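Local structure of VAL-1 (Chlorella virus, 3GNE) at residues A[116-121]-A[126-131]. The protein cleaves alginate, probably by beta-elimination, as an alginate lyase of polysaccharide lyase family 14. Sequence-based numbering, arbitrary orientation.
Sequences RIMWQE and IDYIYP. With FLC (citrate anion), chain C.
R116 and Y128, paired across two antiparallel strands, send their side chains the same way to a bound citrate anion. The guanidinium takes one carboxylate with two N-H groups, NH2 of R116 to OA2 at 2.8 Å and NH1 to OA1; arginine suits the place because its positive group offers two terminal nitrogens to two carboxylate oxygens. A second carboxylate is divided between two tyrosines, whose long, rigid rings carry a hydroxyl donor out from the strand: Y128 OH donates to OB1 at 2.6 Å and Y130 OH to OB2 at 2.7 Å, while K92 and H147 also hydrogen-bond the anion. A water accepts from R116 NE (2.8 Å) and donates to Y128 O, which helps fix the rotation of the guanidinium. The bend at chi3 (-72°) turns the R116 group so that NH2 lies 3.5 Å from Y128 CE2, at the ring's edge.

Beneath this lies a beta hairpin, strands 112-119 and 125-130, in the seven-stranded sheet of a concanavalin-like jelly roll; the citrate, probably from the crystallisation liquor, carries carboxylates as alginate does and may mark the substrate cleft. R116-Y128 and M118-I126 are hydrogen-bonded pairs, flanking non-hydrogen-bonded I117 and D127; OD2 of D127 hydrogen-bonds S188. M118 lays SD over the Y128 ring, 3.5 Å from the centroid, a Met-aromatic contact suiting its flexible, polarisable thioether. M118 CB packs on CG1 of strand-suited, beta-branched I126, and Q120 CG meets I126 CG2.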
ATOM      1  N   ARG A 116      -1.919   3.760   1.775  1.00  7.17           N
ATOM      2  CA  ARG A 116      -1.742   2.331   1.601  1.00  8.19           C
ATOM      3  C   ARG A 116      -3.064   1.639   1.320  1.00  7.60           C
ATOM      4  O   ARG A 116      -4.128   2.117   1.678  1.00  8.67           O
ATOM      5  CB  ARG A 116      -1.151   1.702   2.858  1.00  7.64           C
ATOM      6  CG  ARG A 116       0.343   2.007   3.005  1.00  8.10           C
ATOM      7  CD  ARG A 116       0.948   1.252   4.219  1.00  8.31           C
ATOM      8  NE  ARG A 116       0.424   1.940   5.448  1.00  7.58           N
ATOM      9  CZ  ARG A 116       0.614   1.501   6.688  1.00  6.36           C
ATOM     10  NH1 ARG A 116       1.283   0.344   6.896  1.00  8.08           N
ATOM     11  NH2 ARG A 116       0.156   2.168   7.762  1.00  7.60           N
ATOM     12  N   ILE A 117      -2.948   0.457   0.706  1.00  7.74           N
ATOM     13  CA  ILE A 117      -4.071  -0.455   0.612  1.00  6.99           C
ATOM     14  C   ILE A 117      -4.068  -1.383   1.809  1.00  7.62           C
ATOM     15  O   ILE A 117      -3.004  -1.997   2.136  1.00  7.33           O
ATOM     16  CB  ILE A 117      -3.918  -1.332  -0.660  1.00  7.56           C
ATOM     17  CG1 ILE A 117      -4.089  -0.505  -1.939  1.00  8.12           C
ATOM     18  CG2 ILE A 117      -4.891  -2.508  -0.587  1.00  8.69           C
ATOM     19  CD1 ILE A 117      -5.516  -0.008  -2.203  1.00  9.58           C
ATOM     20  N   MET A 118      -5.221  -1.532   2.448  0.50  7.31           N
ATOM     21  CA  MET A 118      -5.465  -2.623   3.373  0.50  6.59           C
ATOM     22  C   MET A 118      -6.594  -3.512   2.839  0.50  7.28           C
ATOM     23  O   MET A 118      -7.552  -3.050   2.240  0.50  5.98           O
ATOM     24  CB  MET A 118      -5.941  -2.164   4.751  0.50  8.00           C
ATOM     25  CG  MET A 118      -4.770  -1.760   5.658  0.50  7.62           C
ATOM     26  SD  MET A 118      -5.386  -1.275   7.300  0.50  9.47           S
ATOM     27  CE  MET A 118      -5.915  -2.845   7.983  0.50  7.14           C
ATOM     28  N   TRP A 119      -6.452  -4.809   3.129  1.00  7.50           N
ATOM     29  CA  TRP A 119      -7.612  -5.693   3.031  1.00  8.15           C
ATOM     30  C   TRP A 119      -8.384  -5.617   4.342  1.00  8.68           C
ATOM     31  O   TRP A 119      -7.852  -5.114   5.345  1.00  8.75           O
ATOM     32  CB  TRP A 119      -7.241  -7.109   2.654  1.00  8.51           C
ATOM     33  CG  TRP A 119      -6.751  -8.054   3.726  1.00  7.92           C
ATOM     34  CD1 TRP A 119      -7.543  -8.784   4.570  1.00  9.08           C
ATOM     35  CD2 TRP A 119      -5.393  -8.386   4.067  1.00  8.35           C
ATOM     36  NE1 TRP A 119      -6.784  -9.559   5.431  1.00  7.83           N
ATOM     37  CE2 TRP A 119      -5.444  -9.321   5.126  1.00  8.90           C
ATOM     38  CE3 TRP A 119      -4.143  -7.981   3.590  1.00  7.16           C
ATOM     39  CZ2 TRP A 119      -4.313  -9.876   5.718  1.00  7.79           C
ATOM     40  CZ3 TRP A 119      -3.018  -8.522   4.168  1.00  7.40           C
ATOM     41  CH2 TRP A 119      -3.095  -9.459   5.222  1.00  8.25           C
ATOM     42  N   GLN A 120      -9.607  -6.122   4.326  1.00  8.40           N
ATOM     43  CA  GLN A 120     -10.507  -6.063   5.451  1.00  8.61           C
ATOM     44  C   GLN A 120     -11.133  -7.440   5.624  1.00  8.11           C
ATOM     45  O   GLN A 120     -10.901  -8.373   4.874  1.00  9.52           O
ATOM     46  CB  GLN A 120     -11.637  -5.058   5.176  1.00  9.64           C
ATOM     47  CG  GLN A 120     -11.097  -3.627   4.915  1.00 10.65           C
ATOM     48  CD  GLN A 120     -10.697  -2.982   6.235  1.00 12.09           C
ATOM     49  OE1 GLN A 120      -9.536  -3.117   6.742  1.00 13.98           O
ATOM     50  NE2 GLN A 120     -11.634  -2.264   6.758  1.00 11.10           N
ATOM     51  N   GLU A 121     -11.947  -7.584   6.667  1.00  9.04           N
ATOM     52  CA  GLU A 121     -12.761  -8.759   6.830  1.00  9.98           C
ATOM     53  C   GLU A 121     -13.473  -9.136   5.520  1.00  9.45           C
ATOM     54  O   GLU A 121     -13.881  -8.269   4.757  1.00 10.50           O
ATOM     55  CB  GLU A 121     -13.858  -8.491   7.872  1.00 12.29           C
ATOM     56  CG  GLU A 121     -13.345  -8.337   9.288  1.00 12.26           C
ATOM     57  CD  GLU A 121     -14.493  -7.996  10.202  1.00 12.08           C
ATOM     58  OE1 GLU A 121     -14.384  -6.994  10.936  1.00 17.50           O
ATOM     59  OE2 GLU A 121     -15.479  -8.754  10.196  1.00 14.59           O
ATOM     60  N   ILE A 126      -9.800  -1.234   1.723  1.00  8.16           N
ATOM     61  CA  ILE A 126      -9.890   0.205   2.009  1.00  8.46           C
ATOM     62  C   ILE A 126      -8.600   0.870   1.577  1.00  8.30           C
ATOM     63  O   ILE A 126      -7.545   0.282   1.444  1.00  9.11           O
ATOM     64  CB  ILE A 126     -10.094   0.518   3.514  1.00  8.24           C
ATOM     65  CG1 ILE A 126      -9.020  -0.152   4.375  1.00  8.92           C
ATOM     66  CG2 ILE A 126     -11.489   0.101   3.972  1.00  9.43           C
ATOM     67  CD1 ILE A 126      -8.947   0.405   5.800  1.00  9.69           C
ATOM     68  N   ASP A 127      -8.725   2.209   1.353  1.00  8.26           N
ATOM     69  CA  ASP A 127      -7.613   3.122   1.365  1.00  8.06           C
ATOM     70  C   ASP A 127      -7.250   3.404   2.824  1.00  8.83           C
ATOM     71  O   ASP A 127      -8.154   3.541   3.633  1.00 10.10           O
ATOM     72  CB  ASP A 127      -8.048   4.414   0.664  1.00  8.33           C
ATOM     73  CG  ASP A 127      -6.920   5.326   0.300  1.00  9.38           C
ATOM     74  OD1 ASP A 127      -5.727   4.908   0.429  1.00  9.69           O
ATOM     75  OD2 ASP A 127      -7.184   6.477  -0.042  1.00 12.75           O
ATOM     76  N   TYR A 128      -5.979   3.471   3.158  1.00  7.70           N
ATOM     77  CA  TYR A 128      -5.567   3.606   4.556  1.00  7.84           C
ATOM     78  C   TYR A 128      -4.458   4.667   4.647  1.00  7.03           C
ATOM     79  O   TYR A 128      -3.351   4.454   4.139  1.00  7.63           O
ATOM     80  CB  TYR A 128      -5.092   2.248   5.036  1.00  7.85           C
ATOM     81  CG  TYR A 128      -4.799   2.182   6.517  1.00  7.87           C
ATOM     82  CD1 TYR A 128      -5.836   2.399   7.453  1.00  8.17           C
ATOM     83  CD2 TYR A 128      -3.503   1.894   6.961  1.00  7.21           C
ATOM     84  CE1 TYR A 128      -5.591   2.348   8.824  1.00  9.26           C
ATOM     85  CE2 TYR A 128      -3.269   1.806   8.336  1.00  8.57           C
ATOM     86  CZ  TYR A 128      -4.289   2.035   9.264  1.00  9.04           C
ATOM     87  OH  TYR A 128      -4.094   1.958  10.616  1.00 10.04           O
ATOM     88  N   ILE A 129      -4.782   5.780   5.239  1.00  7.74           N
ATOM     89  CA  ILE A 129      -3.940   6.977   5.176  1.00  7.58           C
ATOM     90  C   ILE A 129      -3.411   7.354   6.542  1.00  7.53           C
ATOM     91  O   ILE A 129      -4.188   7.480   7.495  1.00  7.78           O
ATOM     92  CB  ILE A 129      -4.760   8.157   4.587  1.00  8.41           C
ATOM     93  CG1 ILE A 129      -5.221   7.796   3.175  1.00  9.36           C
ATOM     94  CG2 ILE A 129      -3.919   9.456   4.617  1.00 10.38           C
ATOM     95  CD1 ILE A 129      -6.039   8.896   2.483  1.00 11.64           C
ATOM     96  N   TYR A 130      -2.119   7.641   6.643  1.00  7.19           N
ATOM     97  CA  TYR A 130      -1.540   8.335   7.790  1.00  7.16           C
ATOM     98  C   TYR A 130      -1.220   9.749   7.293  1.00  7.45           C
ATOM     99  O   TYR A 130      -0.285   9.882   6.462  1.00  8.55           O
ATOM    100  CB  TYR A 130      -0.248   7.690   8.268  1.00  8.19           C
ATOM    101  CG  TYR A 130      -0.374   6.626   9.348  1.00  8.32           C
ATOM    102  CD1 TYR A 130      -1.008   5.397   9.106  1.00  8.27           C
ATOM    103  CD2 TYR A 130       0.215   6.820  10.590  1.00  9.03           C
ATOM    104  CE1 TYR A 130      -1.086   4.426  10.118  1.00  7.88           C
ATOM    105  CE2 TYR A 130       0.118   5.858  11.581  1.00  8.72           C
ATOM    106  CZ  TYR A 130      -0.523   4.668  11.342  1.00  8.71           C
ATOM    107  OH  TYR A 130      -0.564   3.742  12.373  1.00  8.51           O
ATOM    108  N   PRO A 131      -1.961  10.749   7.728  1.00  8.51           N
ATOM    109  CA  PRO A 131      -1.645  12.129   7.303  1.00  8.98           C
ATOM    110  C   PRO A 131      -0.594  12.767   8.199  1.00  9.34           C
ATOM    111  O   PRO A 131      -0.298  12.229   9.269  1.00  9.71           O
ATOM    112  CB  PRO A 131      -3.022  12.824   7.484  1.00  9.10           C
ATOM    113  CG  PRO A 131      -3.574  12.128   8.728  1.00  9.67           C
ATOM    114  CD  PRO A 131      -3.129  10.684   8.627  1.00  9.76           C
TER
HETATM  115  CAC FLC C 501       0.924   0.151  10.549  1.00  8.30           C
HETATM  116  CA  FLC C 501       0.822  -0.211  12.018  1.00  9.74           C
HETATM  117  CB  FLC C 501      -0.564  -0.793  12.323  1.00  8.48           C
HETATM  118  CBC FLC C 501      -1.578   0.301  11.999  1.00  8.34           C
HETATM  119  CG  FLC C 501      -0.629  -1.134  13.809  1.00  9.65           C
HETATM  120  CGC FLC C 501      -1.973  -1.721  14.266  1.00 10.92           C
HETATM  121  OA1 FLC C 501       0.867  -0.740   9.718  1.00 11.46           O
HETATM  122  OA2 FLC C 501       1.053   1.330  10.273  1.00 10.69           O
HETATM  123  OB1 FLC C 501      -2.273   0.138  10.977  1.00  9.31           O
HETATM  124  OB2 FLC C 501      -1.618   1.322  12.732  1.00  9.27           O
HETATM  125  OG1 FLC C 501      -2.967  -1.554  13.567  1.00 12.64           O
HETATM  126  OG2 FLC C 501      -1.980  -2.309  15.386  1.00 14.78           O
HETATM  127  OHB FLC C 501      -0.745  -1.970  11.557  1.00  9.03           O
HETATM  128  O   HOH W   1      -0.965   4.321   5.649  1.00  8.43           O